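Local coordinates for protein xyloglucan-specific endo-beta-1,4-glucanase (Uncultured bacterium, PDB 4W86) that probably hydrolyses internal beta-1,4-glucosidic bonds in the backbone of xyloglucan, as a family 5 glycoside hydrolase built on a TIM barrel, at residues R53-I58 and D333-H338; S237-N242 and K277-D282. The protein carries 1 engineered substitution. All coordinates share one frame; numbering follows the deposited sequence.

Interaction 1 of 2, residues R53-I58 and D333-H338; sequences RGFNAI and DAYVNH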
ATOM      1  N   ARG A  53     -18.323   3.159   7.264  1.00 61.98           N
ATOM      2  CA  ARG A  53     -18.056   4.591   7.175  1.00 61.34           C
ATOM      3  C   ARG A  53     -17.932   5.071   5.734  1.00 60.53           C
ATOM      4  O   ARG A  53     -18.131   6.256   5.461  1.00 60.68           O
ATOM      5  CB  ARG A  53     -16.779   4.943   7.946  1.00 62.91           C
ATOM      6  CG  ARG A  53     -16.629   6.417   8.293  1.00 63.59           C
ATOM      7  CD  ARG A  53     -17.698   6.870   9.280  1.00 64.74           C
ATOM      8  NE  ARG A  53     -17.369   8.146   9.913  1.00 65.32           N
ATOM      9  CZ  ARG A  53     -17.453   9.336   9.319  1.00 66.54           C
ATOM     10  NH1 ARG A  53     -17.850   9.445   8.053  1.00 67.04           N
ATOM     11  NH2 ARG A  53     -17.126  10.431   9.995  1.00 68.19           N
ATOM     12  N   GLY A  54     -17.607   4.155   4.820  1.00 59.52           N
ATOM     13  CA  GLY A  54     -17.449   4.490   3.402  1.00 57.61           C
ATOM     14  C   GLY A  54     -16.158   3.995   2.771  1.00 57.25           C
ATOM     15  O   GLY A  54     -16.003   4.070   1.549  1.00 55.32           O
ATOM     16  N   PHE A  55     -15.222   3.511   3.591  1.00 56.64           N
ATOM     17  CA  PHE A  55     -13.992   2.902   3.082  1.00 56.57           C
ATOM     18  C   PHE A  55     -14.298   1.470   2.653  1.00 56.67           C
ATOM     19  O   PHE A  55     -14.111   0.538   3.435  1.00 57.56           O
ATOM     20  CB  PHE A  55     -12.891   2.871   4.150  1.00 55.64           C
ATOM     21  CG  PHE A  55     -12.454   4.227   4.634  1.00 55.75           C
ATOM     22  CD1 PHE A  55     -11.631   5.026   3.854  1.00 55.14           C
ATOM     23  CD2 PHE A  55     -12.837   4.692   5.891  1.00 55.30           C
ATOM     24  CE1 PHE A  55     -11.216   6.271   4.304  1.00 54.71           C
ATOM     25  CE2 PHE A  55     -12.425   5.933   6.345  1.00 53.65           C
ATOM     26  CZ  PHE A  55     -11.612   6.723   5.552  1.00 54.07           C
ATOM     27  N   ASN A  56     -14.776   1.292   1.423  1.00 55.28           N
ATOM     28  CA  ASN A  56     -15.152  -0.042   0.940  1.00 54.64           C
ATOM     29  C   ASN A  56     -13.975  -0.858   0.385  1.00 54.45           C
ATOM     30  O   ASN A  56     -14.158  -1.998  -0.050  1.00 54.14           O
ATOM     31  CB  ASN A  56     -16.286   0.046  -0.089  1.00 54.13           C
ATOM     32  CG  ASN A  56     -15.868   0.740  -1.366  1.00 54.49           C
ATOM     33  OD1 ASN A  56     -15.222   1.785  -1.333  1.00 53.39           O
ATOM     34  ND2 ASN A  56     -16.243   0.168  -2.503  1.00 55.67           N
ATOM     35  N   ALA A  57     -12.779  -0.269   0.401  1.00 53.60           N
ATOM     36  CA  ALA A  57     -11.546  -0.964   0.043  1.00 51.09           C
ATOM     37  C   ALA A  57     -10.574  -0.896   1.213  1.00 50.02           C
ATOM     38  O   ALA A  57     -10.474   0.127   1.891  1.00 49.38           O
ATOM     39  CB  ALA A  57     -10.926  -0.339  -1.194  1.00 52.07           C
ATOM     40  N   ILE A  58      -9.855  -1.990   1.440  1.00 50.15           N
ATOM     41  CA  ILE A  58      -8.923  -2.085   2.559  1.00 49.75           C
ATOM     42  C   ILE A  58      -7.598  -2.699   2.111  1.00 50.60           C
ATOM     43  O   ILE A  58      -7.576  -3.707   1.408  1.00 51.20           O
ATOM     44  CB  ILE A  58      -9.514  -2.891   3.741  1.00 48.89           C
ATOM     45  CG1 ILE A  58      -8.479  -3.057   4.859  1.00 48.61           C
ATOM     46  CG2 ILE A  58     -10.008  -4.264   3.296  1.00 49.70           C
ATOM     47  CD1 ILE A  58      -9.050  -3.640   6.136  1.00 48.82           C
ATOM     48  N   ASP A 333     -14.974  12.455   7.198  1.00 66.79           N
ATOM     49  CA  ASP A 333     -16.042  12.869   6.278  1.00 66.54           C
ATOM     50  C   ASP A 333     -15.467  13.341   4.950  1.00 65.93           C
ATOM     51  O   ASP A 333     -15.947  12.950   3.882  1.00 68.27           O
ATOM     52  CB  ASP A 333     -16.895  13.998   6.877  1.00 68.19           C
ATOM     53  CG  ASP A 333     -17.844  13.517   7.969  1.00 69.24           C
ATOM     54  OD1 ASP A 333     -17.806  12.323   8.330  1.00 68.36           O
ATOM     55  OD2 ASP A 333     -18.625  14.349   8.479  1.00 70.81           O
ATOM     56  N   ALA A 334     -14.438  14.182   5.018  1.00 63.85           N
ATOM     57  CA  ALA A 334     -13.802  14.709   3.810  1.00 62.99           C
ATOM     58  C   ALA A 334     -13.309  13.578   2.907  1.00 61.76           C
ATOM     59  O   ALA A 334     -13.413  13.669   1.684  1.00 59.19           O
ATOM     60  CB  ALA A 334     -12.656  15.643   4.168  1.00 62.09           C
ATOM     61  N   TYR A 335     -12.790  12.513   3.520  1.00 61.99           N
ATOM     62  CA  TYR A 335     -12.317  11.339   2.780  1.00 62.30           C
ATOM     63  C   TYR A 335     -13.462  10.561   2.139  1.00 63.52           C
ATOM     64  O   TYR A 335     -13.525  10.434   0.917  1.00 65.15           O
ATOM     65  CB  TYR A 335     -11.529  10.383   3.689  1.00 60.39           C
ATOM     66  CG  TYR A 335     -10.076  10.742   3.924  1.00 57.74           C
ATOM     67  CD1 TYR A 335      -9.237  11.088   2.866  1.00 56.44           C
ATOM     68  CD2 TYR A 335      -9.527  10.687   5.204  1.00 55.83           C
ATOM     69  CE1 TYR A 335      -7.905  11.400   3.083  1.00 55.93           C
ATOM     70  CE2 TYR A 335      -8.198  10.993   5.428  1.00 55.57           C
ATOM     71  CZ  TYR A 335      -7.390  11.345   4.365  1.00 55.88           C
ATOM     72  OH  TYR A 335      -6.066  11.647   4.583  1.00 56.08           O
ATOM     73  N   VAL A 336     -14.360  10.032   2.966  1.00 63.63           N
ATOM     74  CA  VAL A 336     -15.416   9.140   2.473  1.00 64.34           C
ATOM     75  C   VAL A 336     -16.380   9.827   1.498  1.00 65.27           C
ATOM     76  O   VAL A 336     -16.882   9.189   0.572  1.00 63.38           O
ATOM     77  CB  VAL A 336     -16.205   8.470   3.620  1.00 64.31           C
ATOM     78  CG1 VAL A 336     -15.259   7.675   4.511  1.00 65.15           C
ATOM     79  CG2 VAL A 336     -16.992   9.492   4.430  1.00 65.06           C
ATOM     80  N   ASN A 337     -16.615  11.124   1.695  1.00 66.38           N
ATOM     81  CA  ASN A 337     -17.497  11.895   0.815  1.00 67.49           C
ATOM     82  C   ASN A 337     -16.730  12.703  -0.230  1.00 67.62           C
ATOM     83  O   ASN A 337     -17.212  13.732  -0.698  1.00 68.58           O
ATOM     84  CB  ASN A 337     -18.388  12.832   1.639  1.00 67.14           C
ATOM     85  CG  ASN A 337     -19.212  12.096   2.678  1.00 67.07           C
ATOM     86  OD1 ASN A 337     -19.618  10.955   2.470  1.00 68.00           O
ATOM     87  ND2 ASN A 337     -19.465  12.750   3.803  1.00 66.55           N
ATOM     88  N   HIS A 338     -15.549  12.227  -0.613  1.00 68.11           N
ATOM     89  CA  HIS A 338     -14.709  12.945  -1.576  1.00 70.70           C
ATOM     90  C   HIS A 338     -15.391  13.164  -2.938  1.00 73.61           C
ATOM     91  O   HIS A 338     -15.065  14.116  -3.647  1.00 72.62           O
ATOM     92  CB  HIS A 338     -13.369  12.220  -1.770  1.00 69.76           C
ATOM     93  CG  HIS A 338     -13.478  10.939  -2.537  1.00 68.80           C
ATOM     94  ND1 HIS A 338     -13.065  10.823  -3.846  1.00 68.49           N
ATOM     95  CD2 HIS A 338     -13.962   9.723  -2.187  1.00 68.18           C
ATOM     96  CE1 HIS A 338     -13.283   9.591  -4.268  1.00 68.94           C
ATOM     97  NE2 HIS A 338     -13.828   8.903  -3.280  1.00 68.89           N
TER
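Arg-53 carries CG anti to its own N (chi1 -162°), and a bend at chi2 (66°) then swings the guanidinium across to Asp-333. Both terminal nitrogens close on a single carboxylate oxygen: OD1 of Asp-333 lies 2.6 Å from NH2 and 2.9 Å from NH1 of Arg-53. That oxygen sits at the guanidinium edge, almost in its plane, and is met nearly along its C-O axis. The two flat groups are turned 65° apart; the salt bridge puts two donors on one acceptor atom instead of pairing two oxygens with two nitrogens.

Beneath it, Val-336 packs into the turn that ends helix 44-53. Gly-54 closes that helix in a Schellman motif with positive phi, and its CA lies 4.0 Å from CG1 of Val-336. The same methyl sits over one face of the Phe-55 ring, a CH-pi contact 4.0 Å from the centroid and offset toward the rim. The other methyl, CG2 of Val-336, lies 3.7 Å from NH1 of Arg-53, so the valine joins the apolar and charged parts of the contact. At the tip of the phenyl ring, CZ of Phe-55 touches CB of Tyr-335 at 4.1 Å, while the tyrosine ring itself turns toward helix 280-295.

The contact joins the last helix, 329-336, to the turn between helix 44-53 and strand 57-60. Val-332 extends the apolar patch under Phe-55. NH2 of Arg-53 also forms a salt bridge to Asp-329, one helical turn before Asp-333, and Trp-326 adds a cation-pi contact. With two carboxylates around it, the arginine should remain charged, and the acids are probably kept ionised in turn.

Interaction 2 of 2, residues S237-N242 and K277-D282; sequences SYSVWN and KENTED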
ATOM      1  N   SER A 237       8.551  21.704   8.164  1.00 77.69           N
ATOM      2  CA  SER A 237       7.163  21.272   7.996  1.00 75.90           C
ATOM      3  C   SER A 237       6.167  22.317   8.484  1.00 75.82           C
ATOM      4  O   SER A 237       6.508  23.194   9.278  1.00 76.93           O
ATOM      5  CB  SER A 237       6.916  19.948   8.723  1.00 75.46           C
ATOM      6  OG  SER A 237       6.924  20.121  10.127  1.00 74.14           O
ATOM      7  N   TYR A 238       4.930  22.200   8.012  1.00 75.25           N
ATOM      8  CA  TYR A 238       3.876  23.159   8.334  1.00 73.58           C
ATOM      9  C   TYR A 238       2.516  22.480   8.439  1.00 72.73           C
ATOM     10  O   TYR A 238       2.315  21.393   7.902  1.00 72.76           O
ATOM     11  CB  TYR A 238       3.828  24.262   7.277  1.00 73.02           C
ATOM     12  CG  TYR A 238       3.737  23.767   5.848  1.00 73.33           C
ATOM     13  CD1 TYR A 238       4.885  23.431   5.129  1.00 72.76           C
ATOM     14  CD2 TYR A 238       2.506  23.651   5.208  1.00 73.08           C
ATOM     15  CE1 TYR A 238       4.807  22.985   3.817  1.00 71.84           C
ATOM     16  CE2 TYR A 238       2.418  23.208   3.896  1.00 73.08           C
ATOM     17  CZ  TYR A 238       3.571  22.875   3.204  1.00 72.15           C
ATOM     18  OH  TYR A 238       3.488  22.437   1.901  1.00 71.60           O
ATOM     19  N   SER A 239       1.590  23.140   9.132  1.00 72.72           N
ATOM     20  CA  SER A 239       0.258  22.595   9.401  1.00 71.59           C
ATOM     21  C   SER A 239      -0.863  23.452   8.819  1.00 71.19           C
ATOM     22  O   SER A 239      -2.039  23.194   9.085  1.00 72.15           O
ATOM     23  CB  SER A 239       0.046  22.463  10.909  1.00 71.64           C
ATOM     24  OG  SER A 239      -0.218  23.723  11.497  1.00 70.44           O
ATOM     25  N   VAL A 240      -0.504  24.469   8.038  1.00 71.67           N
ATOM     26  CA  VAL A 240      -1.484  25.350   7.413  1.00 72.17           C
ATOM     27  C   VAL A 240      -1.644  24.956   5.954  1.00 71.28           C
ATOM     28  O   VAL A 240      -0.656  24.787   5.240  1.00 70.33           O
ATOM     29  CB  VAL A 240      -1.061  26.835   7.495  1.00 72.20           C
ATOM     30  CG1 VAL A 240      -2.031  27.723   6.720  1.00 73.00           C
ATOM     31  CG2 VAL A 240      -0.974  27.283   8.948  1.00 72.16           C
ATOM     32  N   TRP A 241      -2.890  24.808   5.516  1.00 72.10           N
ATOM     33  CA  TRP A 241      -3.180  24.603   4.107  1.00 73.25           C
ATOM     34  C   TRP A 241      -4.143  25.675   3.614  1.00 76.16           C
ATOM     35  O   TRP A 241      -5.319  25.679   3.984  1.00 75.77           O
ATOM     36  CB  TRP A 241      -3.764  23.214   3.858  1.00 71.48           C
ATOM     37  CG  TRP A 241      -3.798  22.880   2.407  1.00 69.12           C
ATOM     38  CD1 TRP A 241      -4.844  23.043   1.551  1.00 68.72           C
ATOM     39  CD2 TRP A 241      -2.720  22.350   1.630  1.00 67.16           C
ATOM     40  NE1 TRP A 241      -4.489  22.637   0.286  1.00 68.46           N
ATOM     41  CE2 TRP A 241      -3.189  22.205   0.308  1.00 67.59           C
ATOM     42  CE3 TRP A 241      -1.405  21.977   1.925  1.00 66.03           C
ATOM     43  CZ2 TRP A 241      -2.388  21.702  -0.720  1.00 67.18           C
ATOM     44  CZ3 TRP A 241      -0.612  21.478   0.907  1.00 66.48           C
ATOM     45  CH2 TRP A 241      -1.104  21.346  -0.402  1.00 66.12           C
ATOM     46  N   ASN A 242      -3.630  26.589   2.795  1.00 79.20           N
ATOM     47  CA  ASN A 242      -4.454  27.613   2.150  1.00 82.44           C
ATOM     48  C   ASN A 242      -4.575  27.417   0.632  1.00 83.91           C
ATOM     49  O   ASN A 242      -5.332  28.134  -0.027  1.00 83.93           O
ATOM     50  CB  ASN A 242      -3.925  29.021   2.478  1.00 81.76           C
ATOM     51  CG  ASN A 242      -2.516  29.266   1.957  1.00 82.75           C
ATOM     52  OD1 ASN A 242      -2.076  28.652   0.983  1.00 81.59           O
ATOM     53  ND2 ASN A 242      -1.803  30.181   2.606  1.00 82.64           N
ATOM     54  N   LYS A 277      -1.918  17.501  13.024  1.00 70.04           N
ATOM     55  CA  LYS A 277      -1.137  18.556  13.665  1.00 70.85           C
ATOM     56  C   LYS A 277      -2.072  19.606  14.267  1.00 71.91           C
ATOM     57  O   LYS A 277      -1.843  20.811  14.127  1.00 70.91           O
ATOM     58  CB  LYS A 277      -0.204  19.211  12.641  1.00 69.50           C
ATOM     59  CG  LYS A 277       0.746  18.247  11.954  1.00 69.93           C
ATOM     60  CD  LYS A 277       1.478  18.922  10.804  1.00 70.48           C
ATOM     61  CE  LYS A 277       2.372  17.943  10.060  1.00 69.81           C
ATOM     62  NZ  LYS A 277       3.208  18.622   9.035  1.00 70.57           N
ATOM     63  N   GLU A 278      -3.132  19.135  14.922  1.00 73.15           N
ATOM     64  CA  GLU A 278      -4.163  20.010  15.487  1.00 73.51           C
ATOM     65  C   GLU A 278      -4.602  21.051  14.459  1.00 72.11           C
ATOM     66  O   GLU A 278      -4.632  22.251  14.733  1.00 72.54           O
ATOM     67  CB  GLU A 278      -3.655  20.654  16.777  1.00 75.23           C
ATOM     68  CG  GLU A 278      -3.033  19.639  17.726  1.00 77.96           C
ATOM     69  CD  GLU A 278      -3.326  19.922  19.181  1.00 80.37           C
ATOM     70  OE1 GLU A 278      -4.218  19.248  19.742  1.00 81.38           O
ATOM     71  OE2 GLU A 278      -2.670  20.815  19.761  1.00 84.08           O
ATOM     72  N   ASN A 279      -4.943  20.558  13.271  1.00 70.35           N
ATOM     73  CA  ASN A 279      -5.233  21.396  12.113  1.00 68.08           C
ATOM     74  C   ASN A 279      -6.312  20.748  11.247  1.00 68.37           C
ATOM     75  O   ASN A 279      -6.136  20.539  10.043  1.00 67.04           O
ATOM     76  CB  ASN A 279      -3.950  21.629  11.308  1.00 67.36           C
ATOM     77  CG  ASN A 279      -3.297  20.333  10.849  1.00 65.60           C
ATOM     78  OD1 ASN A 279      -3.415  19.297  11.505  1.00 62.38           O
ATOM     79  ND2 ASN A 279      -2.604  20.388   9.715  1.00 64.52           N
ATOM     80  N   THR A 280      -7.437  20.435  11.883  1.00 68.32           N
ATOM     81  CA  THR A 280      -8.545  19.745  11.231  1.00 67.16           C
ATOM     82  C   THR A 280      -9.020  20.459   9.967  1.00 68.78           C
ATOM     83  O   THR A 280      -9.199  19.830   8.925  1.00 69.88           O
ATOM     84  CB  THR A 280      -9.730  19.592  12.198  1.00 65.47           C
ATOM     85  OG1 THR A 280      -9.300  18.874  13.360  1.00 64.43           O
ATOM     86  CG2 THR A 280     -10.886  18.851  11.538  1.00 65.42           C
ATOM     87  N   GLU A 281      -9.209  21.771  10.061  1.00 71.66           N
ATOM     88  CA  GLU A 281      -9.717  22.560   8.937  1.00 74.13           C
ATOM     89  C   GLU A 281      -8.729  22.581   7.768  1.00 72.98           C
ATOM     90  O   GLU A 281      -9.135  22.636   6.606  1.00 72.46           O
ATOM     91  CB  GLU A 281     -10.047  23.991   9.379  1.00 78.08           C
ATOM     92  CG  GLU A 281     -11.182  24.098  10.397  1.00 81.74           C
ATOM     93  CD  GLU A 281     -10.707  24.117  11.844  1.00 85.58           C
ATOM     94  OE1 GLU A 281     -11.317  24.844  12.657  1.00 88.82           O
ATOM     95  OE2 GLU A 281      -9.726  23.414  12.176  1.00 86.80           O
ATOM     96  N   ASP A 282      -7.437  22.521   8.084  1.00 72.73           N
ATOM     97  CA  ASP A 282      -6.384  22.523   7.068  1.00 73.24           C
ATOM     98  C   ASP A 282      -6.305  21.193   6.329  1.00 72.41           C
ATOM     99  O   ASP A 282      -6.184  21.164   5.104  1.00 72.91           O
ATOM    100  CB  ASP A 282      -5.030  22.824   7.707  1.00 73.94           C
ATOM    101  CG  ASP A 282      -4.991  24.183   8.363  1.00 73.76           C
ATOM    102  OD1 ASP A 282      -4.911  25.191   7.628  1.00 75.81           O
ATOM    103  OD2 ASP A 282      -5.039  24.240   9.609  1.00 70.86           O
TER
HETATM  104  O   HOH W   1       4.566  20.325  11.614  1.00 58.31           O
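The ammonium group of Lys-277 is gripped by backbone carbonyls from one neighbouring loop and helix: its NZ donates to Tyr-238 O at 3.1 Å, and to the O atoms of Phe-230 and Tyr-232. The approach to Tyr-238 O is from above the carbonyl plane. A water held by Ser-237 OG makes a further, weak bond to NZ; Ser-237 OG is also bonded to Ala-234 O. The lysine reaches this site because its chain is fully extended beyond CG, running alongside Ser-239, whose CB lies 3.7 Å from Lys-277 CB.

Farther along, Asn-279 uses both ends of its amide. ND2 of Asn-279 donates to Ser-239 O at 2.9 Å, tilted from both the amide and the carbonyl plane, while its OD1 accepts from Lys-277 N at 2.8 Å. Although the residue stands at the N-cap position, its side chain makes no capping bond; ND2 ties it to the neighbouring loop, OD1 to its own, and together they fix the amide's rotation.

Asp-282 completes the row. Its OD1 takes the Trp-241 N-H at 2.9 Å in a nearly straight bond (168°), approached from above the carboxylate plane, and also forms a salt bridge with Arg-285.

These bonds pin the loop between helices 228-231 and 246-261 to the start of helix 280-295. Trp-241 carries the attachment down that helix, with NE1 bonded to Asp-289 and its ring edge-to-face with Trp-286. The site thus lies where the loops after strands 218-223 and 267-272 meet, at the C-terminal end of the barrel strands.

Overall arrangement
The two contacts lie at opposite ends of the barrel wall, their centres 21 Å apart. Interaction 1 belongs to the end where helices lead into strands, and there the last helix meets the turn between helix 44-53 and strand 57-60; interaction 2 joins two loops that follow strands, farther from the chain centre and nearer the surface. Their chemistry differs accordingly: 53-58 with 333-338 combines buried apolar packing with a charged pair at its margin, whereas 237-242 with 277-282 rests on side chains bonded to backbone atoms. Helix 280-295 connects them, since Trp-286 touches both Tyr-335 of interaction 1 and Trp-241 of interaction 2.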